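Side-chain contacts in Iron(III) ABC transporter, periplasmic iron-compound-binding protein (PDB 3TEF), which binds catecholate siderophores in the periplasm of Vibrio cholerae and probably hands the iron-loaded compounds to an ABC transporter for import: residues I83-R88 against D94-I99; P40-K45 against Y76-D81; V22-V27 against D31-F36; F105-E108 against G112-E115. All coordinates share one frame; numbering follows the deposited sequence.

Interaction 1: residues I83-R88 against D94-I99; sequences IVIGPR and DELSKI
Leu96 and Ile99 are the residues through which the helix segment 94-99 meets strand 83-85, on Ile83 and Ile85. At the start of the segment Asp94 stays clear of the strand, but its carbonyl O takes a 2.7 Å hydrogen bond from Ser97 OG, which stands above the carbonyl plane. Glu95 does not reach the strand either; its OE1 forms a 3.0 Å salt bridge with Lys98 NZ, and the ammonium comes in from above the carboxylate plane. Leu96 carries the contact. Its CG is anti to its carbonyl carbon (chi1 -67°), and the chain reaches across to Ile85 tip to tip, with Leu96 CD1 3.5 Å from Ile85 CG2. Ile85 CD1 lies a little farther from the same methyl, so two ends of the isoleucine face one end of the leucine. At its backbone end Leu96 meets the strand a second time, for Ile83 CD1 lies 3.8 Å from Leu96 O. After Ser97 and Lys98, which face away from the strand, Ile99 brings its CB to 4.3 Å from that same Ile83 CD1. No hydrogen bond crosses between strand and helix; side-chain carbons do most of the touching, with one methyl on a backbone carbonyl. Strand and helix run nearly antiparallel (161°) with axes 9.7 Å apart, as expected within the beta-alpha-beta unit formed by strand 82-85, helix 93-99 and strand 102-104. Thr102 and Val104 of that last strand touch Ile83 and Ile85, while Ile75 and Phe72 of helix 72-77 lie against Leu96.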
loop_
_atom_site.group_PDB
_atom_site.type_symbol
_atom_site.label_atom_id
_atom_site.label_comp_id
_atom_site.label_asym_id
_atom_site.label_seq_id
_atom_site.Cartn_x
_atom_site.Cartn_y
_atom_site.Cartn_z
ATOM N N ILE A 83 -6.877 10.075 -15.430
ATOM C CA ILE A 83 -6.979 10.151 -13.981
ATOM C C ILE A 83 -6.585 8.783 -13.403
ATOM O O ILE A 83 -7.136 7.755 -13.780
ATOM C CB ILE A 83 -8.402 10.469 -13.541
ATOM C CG1 ILE A 83 -8.856 11.794 -14.150
ATOM C CG2 ILE A 83 -8.510 10.495 -12.023
ATOM C CD1 ILE A 83 -10.368 11.982 -14.144
ATOM N N VAL A 84 -5.603 8.767 -12.511
ATOM C CA VAL A 84 -5.239 7.530 -11.812
ATOM C C VAL A 84 -5.622 7.634 -10.342
ATOM O O VAL A 84 -5.216 8.579 -9.661
ATOM C CB VAL A 84 -3.736 7.256 -11.889
ATOM C CG1 VAL A 84 -3.409 5.959 -11.154
ATOM C CG2 VAL A 84 -3.285 7.206 -13.338
ATOM N N ILE A 85 -6.400 6.677 -9.845
ATOM C CA ILE A 85 -6.827 6.724 -8.447
ATOM C C ILE A 85 -6.435 5.460 -7.682
ATOM O O ILE A 85 -6.302 4.389 -8.261
ATOM C CB ILE A 85 -8.351 6.996 -8.300
ATOM C CG1 ILE A 85 -9.170 5.769 -8.720
ATOM C CG2 ILE A 85 -8.763 8.204 -9.130
ATOM C CD1 ILE A 85 -10.643 5.986 -8.634
ATOM N N GLY A 86 -6.257 5.598 -6.374
ATOM C CA GLY A 86 -6.038 4.452 -5.507
ATOM C C GLY A 86 -7.362 3.855 -5.053
ATOM O O GLY A 86 -8.430 4.342 -5.414
ATOM N N PRO A 87 -7.300 2.797 -4.243
ATOM C CA PRO A 87 -8.550 2.123 -3.879
ATOM C C PRO A 87 -9.446 2.976 -2.974
ATOM O O PRO A 87 -10.656 2.782 -2.969
ATOM C CB PRO A 87 -8.071 0.862 -3.143
ATOM C CG PRO A 87 -6.659 1.160 -2.743
ATOM C CD PRO A 87 -6.109 2.044 -3.813
ATOM N N ARG A 88 -8.865 3.909 -2.226
ATOM C CA ARG A 88 -9.651 4.721 -1.303
ATOM C C ARG A 88 -10.707 5.577 -2.008
ATOM O O ARG A 88 -11.782 5.843 -1.453
ATOM C CB ARG A 88 -8.732 5.610 -0.456
ATOM C CG ARG A 88 -8.053 4.838 0.653
ATOM C CD ARG A 88 -7.065 5.717 1.395
ATOM N NE ARG A 88 -6.467 5.015 2.522
ATOM C CZ ARG A 88 -5.375 4.257 2.453
ATOM N NH1 ARG A 88 -4.754 4.072 1.298
ATOM N NH2 ARG A 88 -4.913 3.673 3.550
ATOM N N ASP A 94 -17.059 5.983 -11.063
ATOM C CA ASP A 94 -18.038 6.166 -12.124
ATOM C C ASP A 94 -18.109 7.633 -12.517
ATOM O O ASP A 94 -18.169 7.956 -13.707
ATOM C CB ASP A 94 -19.420 5.632 -11.727
ATOM C CG ASP A 94 -19.924 6.222 -10.420
ATOM O OD1 ASP A 94 -19.098 6.676 -9.585
ATOM O OD2 ASP A 94 -21.149 6.236 -10.221
ATOM N N GLU A 95 -18.070 8.508 -11.512
ATOM C CA GLU A 95 -18.107 9.946 -11.746
ATOM C C GLU A 95 -16.837 10.446 -12.430
ATOM O O GLU A 95 -16.899 11.257 -13.361
ATOM C CB GLU A 95 -18.360 10.703 -10.438
ATOM C CG GLU A 95 -19.760 10.509 -9.897
ATOM C CD GLU A 95 -20.785 11.243 -10.732
ATOM O OE1 GLU A 95 -20.415 12.277 -11.331
ATOM O OE2 GLU A 95 -21.951 10.790 -10.801
ATOM N N LEU A 96 -15.684 9.952 -11.982
ATOM C CA LEU A 96 -14.419 10.379 -12.576
ATOM C C LEU A 96 -14.324 9.881 -14.020
ATOM O O LEU A 96 -13.775 10.561 -14.883
ATOM C CB LEU A 96 -13.231 9.867 -11.753
ATOM C CG LEU A 96 -13.037 10.421 -10.338
ATOM C CD1 LEU A 96 -11.982 9.592 -9.580
ATOM C CD2 LEU A 96 -12.642 11.919 -10.339
ATOM N N SER A 97 -14.883 8.695 -14.290
ATOM C CA SER A 97 -14.746 8.108 -15.620
ATOM C C SER A 97 -15.457 8.957 -16.684
ATOM O O SER A 97 -15.134 8.877 -17.869
ATOM C CB SER A 97 -15.234 6.645 -15.655
ATOM O OG SER A 97 -16.632 6.553 -15.396
ATOM N N LYS A 98 -16.403 9.787 -16.254
ATOM C CA LYS A 98 -17.084 10.683 -17.180
ATOM C C LYS A 98 -16.164 11.790 -17.656
ATOM O O LYS A 98 -16.283 12.267 -18.789
ATOM C CB LYS A 98 -18.324 11.298 -16.530
ATOM C CG LYS A 98 -19.443 10.307 -16.314
ATOM C CD LYS A 98 -20.694 11.028 -15.841
ATOM C CE LYS A 98 -20.450 11.737 -14.520
ATOM N NZ LYS A 98 -21.682 12.444 -14.054
ATOM N N ILE A 99 -15.242 12.197 -16.781
ATOM C CA ILE A 99 -14.407 13.364 -17.021
ATOM C C ILE A 99 -13.248 13.031 -17.940
ATOM O O ILE A 99 -12.912 13.810 -18.838
ATOM C CB ILE A 99 -13.855 13.941 -15.689
ATOM C CG1 ILE A 99 -15.005 14.442 -14.814
ATOM C CG2 ILE A 99 -12.852 15.075 -15.947
ATOM C CD1 ILE A 99 -14.548 14.987 -13.470
#

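Interaction 2: residues P40-K45 against Y76-D81; sequences PVAVSK and YTQKPD
Gln78 folds its side chain back against Val41 and Ala42, and this one residue supplies nearly everything that the segment 76-81 offers to 40-45. Its CG sits anti to the carbonyl carbon (chi1 -65°), and the chain then bends at chi2 (-67°). The first torsion brings Gln78 CG to 4.0 Å from Ala42 CB; the bend carries the amide past Val41. There Gln78 OE1 lies 4.1 Å from Val41 CG2, the methyl held between the backbone N and the carbonyl carbon of the valine. The valine and the glutamine run alongside each other, pointing opposite ways, rather than meeting end on. Gln78 OE1 is also 3.6 Å from Val41 O, but as both are modelled as oxygens this is proximity, with no hydrogen bond across the contact. In the fold, Val41 and Ala42 lie at strand 42-43, an outermost strand of the four-stranded parallel sheet, whereas Gln78 lies where helix 72-77 gives way to the turn leading to strand 82-85. Strand 22-25 runs between these two strands, and its Val23 touches both Val41 and Pro80. Past Gln78 the chain leaves the helical path at Lys79, whose phi is positive (51°) and whose N still bonds to Tyr76 O at 3.1 Å. Arg21 ties this turn to the start of strand 22-25: its NE bonds to Gln78 O, its backbone N to Asp81 OD2.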
loop_
_atom_site.group_PDB
_atom_site.type_symbol
_atom_site.label_atom_id
_atom_site.label_comp_id
_atom_site.label_asym_id
_atom_site.label_seq_id
_atom_site.Cartn_x
_atom_site.Cartn_y
_atom_site.Cartn_z
ATOM N N PRO A 40 2.561 14.684 -12.647
ATOM C CA PRO A 40 1.121 14.958 -12.763
ATOM C C PRO A 40 0.837 16.451 -12.748
ATOM O O PRO A 40 1.704 17.238 -12.338
ATOM C CB PRO A 40 0.545 14.333 -11.495
ATOM C CG PRO A 40 1.673 14.461 -10.496
ATOM C CD PRO A 40 2.938 14.210 -11.303
ATOM N N VAL A 41 -0.356 16.828 -13.192
ATOM C CA VAL A 41 -0.780 18.218 -13.198
ATOM C C VAL A 41 -1.609 18.604 -11.972
ATOM O O VAL A 41 -1.762 19.792 -11.677
ATOM C CB VAL A 41 -1.560 18.589 -14.482
ATOM C CG1 VAL A 41 -0.689 18.388 -15.717
ATOM C CG2 VAL A 41 -2.858 17.793 -14.586
ATOM N N ALA A 42 -2.130 17.607 -11.263
ATOM C CA ALA A 42 -2.921 17.832 -10.057
ATOM C C ALA A 42 -2.905 16.556 -9.221
ATOM O O ALA A 42 -2.793 15.450 -9.765
ATOM C CB ALA A 42 -4.342 18.225 -10.412
ATOM N N VAL A 43 -2.973 16.713 -7.902
ATOM C CA VAL A 43 -2.830 15.584 -6.989
ATOM C C VAL A 43 -3.726 15.727 -5.777
ATOM O O VAL A 43 -4.061 16.840 -5.365
ATOM C CB VAL A 43 -1.376 15.428 -6.493
ATOM C CG1 VAL A 43 -0.445 15.176 -7.666
ATOM C CG2 VAL A 43 -0.939 16.671 -5.699
ATOM N N SER A 44 -4.108 14.602 -5.190
ATOM C CA SER A 44 -4.785 14.671 -3.907
ATOM C C SER A 44 -3.818 15.243 -2.877
ATOM O O SER A 44 -2.599 15.249 -3.079
ATOM C CB SER A 44 -5.309 13.295 -3.479
ATOM O OG SER A 44 -4.292 12.324 -3.587
ATOM N N LYS A 45 -4.391 15.741 -1.793
ATOM C CA LYS A 45 -3.630 16.315 -0.705
ATOM C C LYS A 45 -3.975 15.535 0.549
ATOM O O LYS A 45 -5.143 15.207 0.788
ATOM C CB LYS A 45 -4.002 17.787 -0.540
ATOM C CG LYS A 45 -3.836 18.609 -1.806
ATOM C CD LYS A 45 -2.365 18.901 -2.126
ATOM C CE LYS A 45 -2.242 19.631 -3.457
ATOM N NZ LYS A 45 -0.860 20.220 -3.632
ATOM N N TYR A 76 -12.041 18.613 -13.395
ATOM C CA TYR A 76 -12.575 18.956 -14.709
ATOM C C TYR A 76 -11.834 20.151 -15.299
ATOM O O TYR A 76 -11.500 20.167 -16.484
ATOM C CB TYR A 76 -14.073 19.263 -14.633
ATOM C CG TYR A 76 -14.661 19.620 -15.977
ATOM C CD1 TYR A 76 -14.950 18.636 -16.911
ATOM C CD2 TYR A 76 -14.909 20.943 -16.321
ATOM C CE1 TYR A 76 -15.480 18.957 -18.152
ATOM C CE2 TYR A 76 -15.434 21.274 -17.563
ATOM C CZ TYR A 76 -15.713 20.282 -18.472
ATOM O OH TYR A 76 -16.244 20.607 -19.704
ATOM N N THR A 77 -11.572 21.140 -14.457
ATOM C CA THR A 77 -10.859 22.345 -14.874
ATOM C C THR A 77 -9.450 22.036 -15.385
ATOM O O THR A 77 -8.949 22.703 -16.293
ATOM C CB THR A 77 -10.770 23.341 -13.716
ATOM O OG1 THR A 77 -12.094 23.754 -13.344
ATOM C CG2 THR A 77 -9.961 24.559 -14.119
ATOM N N GLN A 78 -8.822 21.014 -14.810
ATOM C CA GLN A 78 -7.471 20.627 -15.206
ATOM C C GLN A 78 -7.374 19.905 -16.553
ATOM O O GLN A 78 -6.276 19.661 -17.044
ATOM C CB GLN A 78 -6.807 19.800 -14.097
ATOM C CG GLN A 78 -6.589 20.577 -12.821
ATOM C CD GLN A 78 -5.570 21.683 -13.008
ATOM O OE1 GLN A 78 -4.435 21.423 -13.406
ATOM N NE2 GLN A 78 -5.972 22.920 -12.748
ATOM N N LYS A 79 -8.515 19.540 -17.143
ATOM C CA LYS A 79 -8.535 18.896 -18.456
ATOM C C LYS A 79 -7.593 17.700 -18.541
ATOM O O LYS A 79 -6.699 17.653 -19.390
ATOM C CB LYS A 79 -8.174 19.897 -19.550
ATOM C CG LYS A 79 -9.079 21.109 -19.607
ATOM C CD LYS A 79 -8.519 22.140 -20.571
ATOM C CE LYS A 79 -9.197 23.492 -20.405
ATOM N NZ LYS A 79 -8.394 24.581 -21.031
ATOM N N PRO A 80 -7.797 16.715 -17.666
ATOM C CA PRO A 80 -6.888 15.571 -17.672
ATOM C C PRO A 80 -7.053 14.685 -18.898
ATOM O O PRO A 80 -8.163 14.550 -19.449
ATOM C CB PRO A 80 -7.279 14.805 -16.403
ATOM C CG PRO A 80 -8.679 15.192 -16.132
ATOM C CD PRO A 80 -8.845 16.599 -16.638
ATOM N N ASP A 81 -5.944 14.091 -19.327
ATOM C CA ASP A 81 -5.985 13.051 -20.341
ATOM C C ASP A 81 -6.127 11.698 -19.650
ATOM O O ASP A 81 -6.579 10.732 -20.252
ATOM C CB ASP A 81 -4.726 13.083 -21.204
ATOM C CG ASP A 81 -4.552 14.405 -21.923
ATOM O OD1 ASP A 81 -5.402 14.728 -22.776
ATOM O OD2 ASP A 81 -3.570 15.125 -21.635
#

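Interaction 3: residues V22-V27 against D31-F36; sequences VVVIGV and DAIDSF
Val22 opens the contact lightly, its CG1 lying 4.4 Å from Ile33 CD1. Two residues along the strand, Val24 takes the same methyl more closely: the two side chains meet tip to tip, with Val24 CG2 3.5 Å from Ile33 CD1 and Val24 CG1 somewhat farther off. With CG1 anti to its own carbonyl carbon (chi1 -76°), Ile33 extends CD1 to the pair of valines, while Leu124 of helix 113-128 also lies against its side chain. Strand 22-25 and helix 27-35 are the first two elements of a beta-alpha-beta crossover that ends in strand 42-43, in a parallel sheet whose strand order is 2-1-3-4. The turn between them is made at Gly26, the N-cap position of the helix; its backbone angles would press a CB against the preceding carbonyl. Val27 begins the helix, and its O accepts a nearly straight hydrogen bond from Asp31 N (2.9 Å, 164°), the donor tilted out of the carbonyl plane. Asp31 CB comes within 3.2 Å of that same oxygen. The carboxylate beyond it is buried but well supplied, accepting from the backbone N of Lys268 and of Ala269 at the start of helix 267-279. Asp31 O is gripped twice from one turn further on, by Ser35 N and by Ser35 OG at 2.7 Å, from opposite faces of its plane.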
loop_
_atom_site.group_PDB
_atom_site.type_symbol
_atom_site.label_atom_id
_atom_site.label_comp_id
_atom_site.label_asym_id
_atom_site.label_seq_id
_atom_site.Cartn_x
_atom_site.Cartn_y
_atom_site.Cartn_z
ATOM N N VAL A 22 -1.937 14.310 -16.417
ATOM C CA VAL A 22 -2.341 13.222 -15.537
ATOM C C VAL A 22 -2.715 13.783 -14.171
ATOM O O VAL A 22 -1.954 14.545 -13.576
ATOM C CB VAL A 22 -1.197 12.206 -15.354
ATOM C CG1 VAL A 22 -1.640 11.047 -14.464
ATOM C CG2 VAL A 22 -0.721 11.712 -16.705
ATOM N N VAL A 23 -3.890 13.400 -13.685
ATOM C CA VAL A 23 -4.339 13.755 -12.345
ATOM C C VAL A 23 -4.229 12.486 -11.506
ATOM O O VAL A 23 -4.623 11.405 -11.956
ATOM C CB VAL A 23 -5.805 14.239 -12.376
ATOM C CG1 VAL A 23 -6.406 14.310 -10.968
ATOM C CG2 VAL A 23 -5.891 15.580 -13.071
ATOM N N VAL A 24 -3.688 12.606 -10.297
ATOM C CA VAL A 24 -3.479 11.432 -9.462
ATOM C C VAL A 24 -4.119 11.608 -8.087
ATOM O O VAL A 24 -3.839 12.585 -7.373
ATOM C CB VAL A 24 -1.968 11.117 -9.292
ATOM C CG1 VAL A 24 -1.789 9.830 -8.506
ATOM C CG2 VAL A 24 -1.283 11.013 -10.651
ATOM N N ILE A 25 -4.972 10.655 -7.718
ATOM C CA ILE A 25 -5.510 10.604 -6.365
ATOM C C ILE A 25 -4.985 9.332 -5.691
ATOM O O ILE A 25 -5.058 8.247 -6.268
ATOM C CB ILE A 25 -7.038 10.596 -6.386
ATOM C CG1 ILE A 25 -7.532 11.929 -6.965
ATOM C CG2 ILE A 25 -7.573 10.409 -4.976
ATOM C CD1 ILE A 25 -9.026 11.963 -7.243
ATOM N N GLY A 26 -4.438 9.467 -4.484
ATOM C CA GLY A 26 -3.869 8.320 -3.786
ATOM C C GLY A 26 -2.345 8.390 -3.733
ATOM O O GLY A 26 -1.695 8.710 -4.730
ATOM N N VAL A 27 -1.780 8.052 -2.582
ATOM C CA VAL A 27 -0.333 8.146 -2.382
ATOM C C VAL A 27 0.415 7.031 -3.092
ATOM O O VAL A 27 1.540 7.229 -3.545
ATOM C CB VAL A 27 0.014 8.154 -0.887
ATOM C CG1 VAL A 27 1.536 8.260 -0.683
ATOM C CG2 VAL A 27 -0.715 9.299 -0.192
ATOM N N ASP A 31 3.242 7.746 -5.786
ATOM C CA ASP A 31 4.544 7.092 -5.616
ATOM C C ASP A 31 4.994 6.401 -6.906
ATOM O O ASP A 31 6.070 6.690 -7.427
ATOM C CB ASP A 31 4.436 6.109 -4.441
ATOM C CG ASP A 31 5.651 5.221 -4.253
ATOM O OD1 ASP A 31 6.479 5.003 -5.176
ATOM O OD2 ASP A 31 5.742 4.685 -3.140
ATOM N N ALA A 32 4.179 5.495 -7.444
ATOM C CA ALA A 32 4.636 4.749 -8.613
ATOM C C ALA A 32 4.780 5.665 -9.828
ATOM O O ALA A 32 5.751 5.575 -10.585
ATOM C CB ALA A 32 3.693 3.571 -8.912
ATOM N N ILE A 33 3.837 6.582 -9.987
ATOM C CA ILE A 33 3.860 7.499 -11.125
ATOM C C ILE A 33 5.100 8.406 -11.079
ATOM O O ILE A 33 5.852 8.498 -12.049
ATOM C CB ILE A 33 2.538 8.292 -11.239
ATOM C CG1 ILE A 33 1.449 7.375 -11.821
ATOM C CG2 ILE A 33 2.722 9.524 -12.101
ATOM C CD1 ILE A 33 0.040 7.937 -11.764
ATOM N N ASP A 34 5.335 9.036 -9.943
ATOM C CA ASP A 34 6.535 9.845 -9.797
ATOM C C ASP A 34 7.816 9.015 -9.957
ATOM O O ASP A 34 8.757 9.450 -10.614
ATOM C CB ASP A 34 6.525 10.588 -8.465
ATOM C CG ASP A 34 7.777 11.406 -8.260
ATOM O OD1 ASP A 34 7.854 12.514 -8.820
ATOM O OD2 ASP A 34 8.676 10.923 -7.550
ATOM N N SER A 35 7.843 7.824 -9.361
ATOM C CA SER A 35 9.023 6.959 -9.402
ATOM C C SER A 35 9.445 6.604 -10.829
ATOM O O SER A 35 10.647 6.467 -11.119
ATOM C CB SER A 35 8.791 5.677 -8.598
ATOM O OG SER A 35 8.631 5.963 -7.222
ATOM N N PHE A 36 8.462 6.446 -11.706
ATOM C CA PHE A 36 8.721 6.097 -13.103
ATOM C C PHE A 36 8.908 7.339 -13.984
ATOM O O PHE A 36 9.011 7.239 -15.205
ATOM C CB PHE A 36 7.636 5.153 -13.654
ATOM C CG PHE A 36 7.778 3.729 -13.176
ATOM C CD1 PHE A 36 8.961 3.032 -13.391
ATOM C CD2 PHE A 36 6.739 3.089 -12.520
ATOM C CE1 PHE A 36 9.100 1.728 -12.947
ATOM C CE2 PHE A 36 6.872 1.793 -12.068
ATOM C CZ PHE A 36 8.051 1.106 -12.288
#

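Interaction 4: residues F105-E108 against G112-E115; sequences FAAE and GYWE
Ala107 and Tyr113 make the apolar part of the contact: the methyl Ala107 CB lies 3.6 Å from Tyr113 CD1 and 4.1 Å from Tyr113 CE1, approaching the ring obliquely. Although the side chain of Tyr113 starts out away from 105-108, its CG stands anti to the backbone N (chi1 177°), and that turns the CD1 side of the ring to the alanine. The far end of the ring is held elsewhere, Tyr113 OH bonding to Thr270 OG1. Ala107 lies in the loop between strand 102-104 of the parallel sheet and helix 113-128, and Tyr113 opens that helix; Gly112 before it occupies the N-cap position with a positive phi (105°). The polar part is a backbone turn. Gly112 N donates to Glu108 O at 2.9 Å, a bent bond (133°) whose donor is tilted from the carbonyl plane. Ser116 OG bridges the two segments a second time, bonding to Glu108 N as well as to Gly112 O. The carboxylate of Glu108 turns away from the helix and forms a salt bridge through OE2 with Arg9, whose NH2 also bonds to Ala107 O.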
loop_
_atom_site.group_PDB
_atom_site.type_symbol
_atom_site.label_atom_id
_atom_site.label_comp_id
_atom_site.label_asym_id
_atom_site.label_seq_id
_atom_site.Cartn_x
_atom_site.Cartn_y
_atom_site.Cartn_z
ATOM N N PHE A 105 -5.460 2.032 -9.378
ATOM C CA PHE A 105 -4.118 1.517 -9.114
ATOM C C PHE A 105 -4.159 0.934 -7.713
ATOM O O PHE A 105 -4.267 1.669 -6.723
ATOM C CB PHE A 105 -3.100 2.683 -9.214
ATOM C CG PHE A 105 -1.655 2.275 -9.027
ATOM C CD1 PHE A 105 -0.879 1.882 -10.116
ATOM C CD2 PHE A 105 -1.059 2.332 -7.767
ATOM C CE1 PHE A 105 0.448 1.516 -9.960
ATOM C CE2 PHE A 105 0.281 1.955 -7.601
ATOM C CZ PHE A 105 1.028 1.550 -8.704
ATOM N N ALA A 106 -4.127 -0.394 -7.616
ATOM C CA ALA A 106 -4.392 -1.017 -6.329
ATOM C C ALA A 106 -3.936 -2.462 -6.279
ATOM O O ALA A 106 -3.856 -3.135 -7.311
ATOM C CB ALA A 106 -5.915 -0.937 -6.015
ATOM N N ALA A 107 -3.669 -2.935 -5.065
ATOM C CA ALA A 107 -3.338 -4.339 -4.819
ATOM C C ALA A 107 -4.615 -5.161 -4.665
ATOM O O ALA A 107 -5.648 -4.623 -4.286
ATOM C CB ALA A 107 -2.530 -4.457 -3.570
ATOM N N GLU A 108 -4.522 -6.464 -4.926
ATOM C CA GLU A 108 -5.659 -7.378 -4.731
ATOM C C GLU A 108 -5.296 -8.493 -3.751
ATOM O O GLU A 108 -4.312 -9.203 -3.948
ATOM C CB GLU A 108 -6.100 -7.982 -6.061
ATOM C CG GLU A 108 -6.520 -6.962 -7.101
ATOM C CD GLU A 108 -7.680 -6.120 -6.630
ATOM O OE1 GLU A 108 -8.531 -6.652 -5.886
ATOM O OE2 GLU A 108 -7.722 -4.924 -6.977
ATOM N N GLY A 112 -2.953 -11.747 -4.385
ATOM C CA GLY A 112 -1.780 -11.467 -3.575
ATOM C C GLY A 112 -1.152 -10.130 -3.916
ATOM O O GLY A 112 -1.166 -9.696 -5.070
ATOM N N TYR A 113 -0.581 -9.489 -2.902
ATOM C CA TYR A 113 0.005 -8.161 -3.078
ATOM C C TYR A 113 1.009 -8.062 -4.238
ATOM O O TYR A 113 0.884 -7.190 -5.103
ATOM C CB TYR A 113 0.677 -7.685 -1.788
ATOM C CG TYR A 113 1.347 -6.342 -1.970
ATOM C CD1 TYR A 113 0.608 -5.160 -1.871
ATOM C CD2 TYR A 113 2.710 -6.253 -2.259
ATOM C CE1 TYR A 113 1.205 -3.930 -2.051
ATOM C CE2 TYR A 113 3.324 -5.018 -2.439
ATOM C CZ TYR A 113 2.559 -3.864 -2.334
ATOM O OH TYR A 113 3.125 -2.638 -2.523
ATOM N N TRP A 114 2.009 -8.934 -4.260
ATOM C CA TRP A 114 3.080 -8.767 -5.249
ATOM C C TRP A 114 2.656 -9.099 -6.684
ATOM O O TRP A 114 2.964 -8.349 -7.616
ATOM C CB TRP A 114 4.369 -9.498 -4.826
ATOM C CG TRP A 114 5.522 -9.370 -5.803
ATOM C CD1 TRP A 114 6.300 -10.395 -6.285
ATOM C CD2 TRP A 114 6.018 -8.172 -6.422
ATOM N NE1 TRP A 114 7.236 -9.907 -7.160
ATOM C CE2 TRP A 114 7.090 -8.541 -7.261
ATOM C CE3 TRP A 114 5.662 -6.815 -6.348
ATOM C CZ2 TRP A 114 7.818 -7.616 -8.017
ATOM C CZ3 TRP A 114 6.379 -5.889 -7.104
ATOM C CH2 TRP A 114 7.445 -6.298 -7.933
ATOM N N GLU A 115 1.920 -10.192 -6.870
ATOM C CA GLU A 115 1.428 -10.512 -8.208
ATOM C C GLU A 115 0.552 -9.381 -8.740
ATOM O O GLU A 115 0.690 -8.978 -9.890
ATOM C CB GLU A 115 0.666 -11.843 -8.231
ATOM C CG GLU A 115 1.480 -13.044 -7.765
ATOM C CD GLU A 115 2.493 -13.516 -8.792
ATOM O OE1 GLU A 115 2.738 -12.778 -9.773
ATOM O OE2 GLU A 115 3.040 -14.632 -8.619
#

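From the N terminus the four contacts follow in series, none nesting within or crossing another. Interaction 3 closes the tight turn from strand 22-25 into helix 27-35. Interaction 2 comes next and closes the longest loop, 40-45 to 76-81, bringing the end of helix 72-77 back beside edge strand 42-43. Interaction 1 then folds helix 93-99 onto strand 82-85, and interaction 4 shapes the entry to helix 113-128. Strand 22-25, bonded to 42-43 on one side and 82-85 on the other, joins interactions 1, 2 and 3 in one parallel sheet. Phe105 extends this to interaction 4 by bonding to Ile85 and touching Ala32; interactions 2 and 4 stay about 11 Å apart at their nearest atoms.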